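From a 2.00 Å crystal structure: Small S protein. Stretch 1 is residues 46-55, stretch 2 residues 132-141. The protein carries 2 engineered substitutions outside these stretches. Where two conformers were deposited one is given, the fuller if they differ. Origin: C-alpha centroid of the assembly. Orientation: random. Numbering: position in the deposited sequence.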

# COMPACT_ATOMS: atom_id res chain seq x y z
N GLN A 46 7.96 1.70 17.84
CA GLN A 46 8.64 0.40 17.80
C GLN A 46 7.79 -0.68 18.47
O GLN A 46 7.59 -1.74 17.87
N LEU A 47 7.24 -0.40 19.65
CA LEU A 47 6.31 -1.35 20.31
C LEU A 47 5.05 -1.68 19.47
O LEU A 47 4.58 -2.81 19.50
N ARG A 48 4.50 -0.68 18.75
CA ARG A 48 3.36 -0.88 17.84
C ARG A 48 3.71 -1.88 16.71
O ARG A 48 2.90 -2.77 16.38
N LEU A 49 4.91 -1.73 16.14
CA LEU A 49 5.47 -2.71 15.19
C LEU A 49 5.68 -4.14 15.78
O LEU A 49 5.35 -5.14 15.13
N ASP A 50 6.24 -4.22 16.99
CA ASP A 50 6.47 -5.52 17.66
C ASP A 50 5.14 -6.22 17.94
O ASP A 50 5.06 -7.44 17.86
N ILE A 51 4.12 -5.45 18.29
CA ILE A 51 2.77 -5.97 18.53
C ILE A 51 2.09 -6.48 17.27
O ILE A 51 1.45 -7.54 17.33
N ALA A 52 2.22 -5.76 16.15
CA ALA A 52 1.69 -6.25 14.86
C ALA A 52 2.38 -7.55 14.45
O ALA A 52 1.72 -8.49 13.93
N LYS A 53 3.68 -7.62 14.69
CA LYS A 53 4.45 -8.84 14.43
C LYS A 53 3.98 -9.97 15.38
O LYS A 53 3.87 -11.11 14.96
N ALA A 54 3.72 -9.63 16.64
CA ALA A 54 3.27 -10.65 17.62
C ALA A 54 1.89 -11.20 17.23
O ALA A 54 1.59 -12.39 17.41
N ARG A 55 1.05 -10.32 16.70
CA ARG A 55 -0.31 -10.71 16.38
C ARG A 55 -0.39 -11.58 15.12
O ARG A 55 -1.20 -12.55 15.06
N ARG A 132 10.88 -8.83 25.19
CA ARG A 132 9.84 -9.84 25.48
C ARG A 132 8.96 -10.15 24.25
O ARG A 132 8.71 -11.31 23.93
N LEU A 133 8.47 -9.11 23.57
CA LEU A 133 7.64 -9.28 22.38
C LEU A 133 8.39 -9.91 21.23
O LEU A 133 7.86 -10.77 20.51
N ASN A 134 9.65 -9.54 21.06
CA ASN A 134 10.48 -10.19 20.06
C ASN A 134 10.73 -11.68 20.42
O ASN A 134 10.63 -12.54 19.56
N ASP A 135 11.05 -11.95 21.67
CA ASP A 135 11.39 -13.30 22.12
C ASP A 135 10.24 -14.26 21.90
O ASP A 135 10.47 -15.39 21.46
N LEU A 136 9.04 -13.83 22.26
CA LEU A 136 7.79 -14.57 22.10
C LEU A 136 7.55 -15.04 20.66
O LEU A 136 7.15 -16.18 20.42
N VAL A 137 7.80 -14.16 19.69
CA VAL A 137 7.77 -14.61 18.30
C VAL A 137 8.91 -15.48 17.88
O VAL A 137 8.68 -16.43 17.14
N SER A 138 10.12 -15.23 18.40
CA SER A 138 11.29 -16.05 18.03
C SER A 138 11.03 -17.49 18.40
O SER A 138 11.36 -18.38 17.64
N ARG A 139 10.39 -17.69 19.55
CA ARG A 139 10.07 -19.01 20.10
C ARG A 139 9.12 -19.80 19.21
O ARG A 139 9.14 -21.01 19.21
N ARG A 140 8.28 -19.09 18.46
CA ARG A 140 7.24 -19.73 17.65
C ARG A 140 7.64 -20.01 16.22
O ARG A 140 7.04 -20.85 15.56
N GLN A 141 8.62 -19.26 15.73
CA GLN A 141 8.93 -19.29 14.32
C GLN A 141 9.72 -20.54 13.96
O GLN A 141 10.47 -21.09 14.78

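Two helices run nearly parallel, crossing at 21° with their axes 9.4 Å apart at closest approach, and the apolar centre between them is built around Leu 133. Its CA-to-CB bond points toward the first helix, and its chi angles (-102°, 17°) lie between the usual wells. From there CD2 reaches Ile 51 CG1 at 3.9 Å, Leu 47 CD2 at 4.2 Å and Asp 50 CB at 3.8 Å, so one methyl meets three residues spanning a helical turn. Leu 47 (m, t) starts sideways and bends its end inward; Ile 51 (m, t) starts away, yet still offers its CG1.

One turn on, the roles change: the first helix supplies the small residue, Ala 54, and the second the larger Val 137. Their CA atoms are 6.0 Å apart, and Val 137 CG1 comes to 3.9 Å from Ala 54 CA. The short side chain also leaves its CB 3.9 Å from Leu 136 CD2. Val 137, with chi1 near -4°, sets CG2 3.9 Å from Lys 53 CE, which makes the lysine's extended all-t chain part of the apolar wall before its charge is reached.

The polar edge begins with Asp 50 (m). Its OD2 accepts a hydrogen bond of 2.7 Å from Gln 46 NE2 within its own helix and a weak hydrogen bond, 3.4 Å, from Asn 134 ND2 across the gap. Water 1 donates to Asp 50 O at 2.9 Å and, weakly, to Leu 133 O at 3.0 Å, tying backbone to backbone. Water 2 links Lys 53 NZ (2.7 Å) to Asn 134 O (2.9 Å), so the ammonium serves the neighbouring helix through solvent. Farther along, Arg 140 brings NH1 within 3.7 Å of Ala 54 O, at the guanidinium edge. The rule is that apolar groups fill one side of the gap, while polar tips and two waters join the helices where carbon does not.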

# COMPACT_ATOMS: atom_id res chain seq x y z
CB GLN A 46 10.03 0.48 18.44
CG GLN A 46 10.80 -0.86 18.47
CD GLN A 46 11.09 -1.39 17.08
OE1 GLN A 46 11.84 -0.79 16.33
NE2 GLN A 46 10.47 -2.53 16.73
CB LEU A 47 5.95 -0.91 21.74
CG LEU A 47 7.10 -0.89 22.78
CD1 LEU A 47 6.72 -0.20 24.06
CD2 LEU A 47 7.66 -2.28 23.07
CB ARG A 48 2.89 0.43 17.18
CG ARG A 48 2.52 1.56 18.07
CD ARG A 48 1.04 1.57 18.42
NE ARG A 48 0.16 1.78 17.26
CZ ARG A 48 -1.18 1.72 17.33
NH1 ARG A 48 -1.78 1.46 18.49
NH2 ARG A 48 -1.91 1.92 16.24
CB LEU A 49 6.80 -2.18 14.63
CG LEU A 49 7.14 -1.88 13.16
CD1 LEU A 49 5.96 -1.59 12.17
CD2 LEU A 49 8.21 -0.80 13.09
CB ASP A 50 7.24 -5.36 18.99
CG ASP A 50 8.62 -4.66 18.84
OD1 ASP A 50 9.08 -4.10 19.86
OD2 ASP A 50 9.26 -4.68 17.75
CB ILE A 51 1.88 -4.98 19.32
CG1 ILE A 51 2.38 -4.88 20.76
CG2 ILE A 51 0.41 -5.40 19.31
CD1 ILE A 51 1.89 -3.62 21.43
CB ALA A 52 1.85 -5.19 13.74
CB LYS A 53 5.94 -8.58 14.59
CG LYS A 53 6.83 -9.78 14.34
CD LYS A 53 8.29 -9.53 14.82
CE LYS A 53 9.25 -10.36 13.94
NZ LYS A 53 10.62 -10.36 14.47
CB ALA A 54 3.22 -10.05 19.06
CB ARG A 55 -1.21 -9.50 16.29
CG ARG A 55 -2.68 -9.89 16.27
CD ARG A 55 -3.50 -8.85 15.63
NE ARG A 55 -4.81 -9.33 15.20
CZ ARG A 55 -5.63 -8.62 14.44
NH1 ARG A 55 -5.28 -7.39 14.03
NH2 ARG A 55 -6.80 -9.12 14.08
CB ARG A 132 8.97 -9.39 26.67
CG ARG A 132 7.66 -10.17 26.85
CD ARG A 132 7.05 -9.94 28.23
NE ARG A 132 7.62 -10.85 29.22
CZ ARG A 132 8.56 -10.52 30.11
NH1 ARG A 132 9.04 -9.28 30.17
NH2 ARG A 132 9.01 -11.44 30.96
CB LEU A 133 7.03 -7.93 21.96
CG LEU A 133 5.61 -7.40 22.18
CD1 LEU A 133 4.74 -8.05 23.23
CD2 LEU A 133 5.71 -5.89 22.44
CB ASN A 134 11.84 -9.50 19.95
CG ASN A 134 11.81 -8.18 19.16
OD1 ASN A 134 12.86 -7.64 18.90
ND2 ASN A 134 10.63 -7.66 18.81
CB ASP A 135 11.79 -13.30 23.59
CG ASP A 135 13.21 -12.79 23.82
OD1 ASP A 135 13.60 -12.64 25.00
OD2 ASP A 135 13.94 -12.56 22.85
CB LEU A 136 6.67 -13.67 22.61
CG LEU A 136 5.22 -13.41 22.20
CD1 LEU A 136 4.75 -12.28 23.06
CD2 LEU A 136 4.90 -13.13 20.76
CB VAL A 137 7.30 -13.55 17.25
CG1 VAL A 137 6.86 -12.23 17.86
CG2 VAL A 137 8.16 -13.50 15.96
CB SER A 138 12.59 -15.58 18.70
OG SER A 138 13.04 -14.37 18.10
CB ARG A 139 9.41 -18.83 21.47
CG ARG A 139 10.36 -18.53 22.59
CD ARG A 139 9.68 -18.64 23.95
NE ARG A 139 10.54 -18.06 24.96
CZ ARG A 139 10.37 -16.85 25.49
NH1 ARG A 139 9.33 -16.10 25.15
NH2 ARG A 139 11.24 -16.40 26.38
CB ARG A 140 6.01 -18.83 17.58
CG ARG A 140 5.20 -18.75 18.82
CD ARG A 140 4.13 -17.77 18.54
NE ARG A 140 3.21 -17.69 19.64
CZ ARG A 140 2.47 -16.64 19.94
NH1 ARG A 140 2.56 -15.51 19.23
NH2 ARG A 140 1.67 -16.72 20.98
CB GLN A 141 9.61 -17.98 13.84
CG GLN A 141 8.67 -16.71 13.92
CD GLN A 141 7.27 -16.94 13.33
OE1 GLN A 141 7.12 -17.05 12.10
NE2 GLN A 141 6.24 -17.00 14.20
O HOH W 1 7.54 -8.81 18.28
O HOH W 2 11.06 -11.68 16.82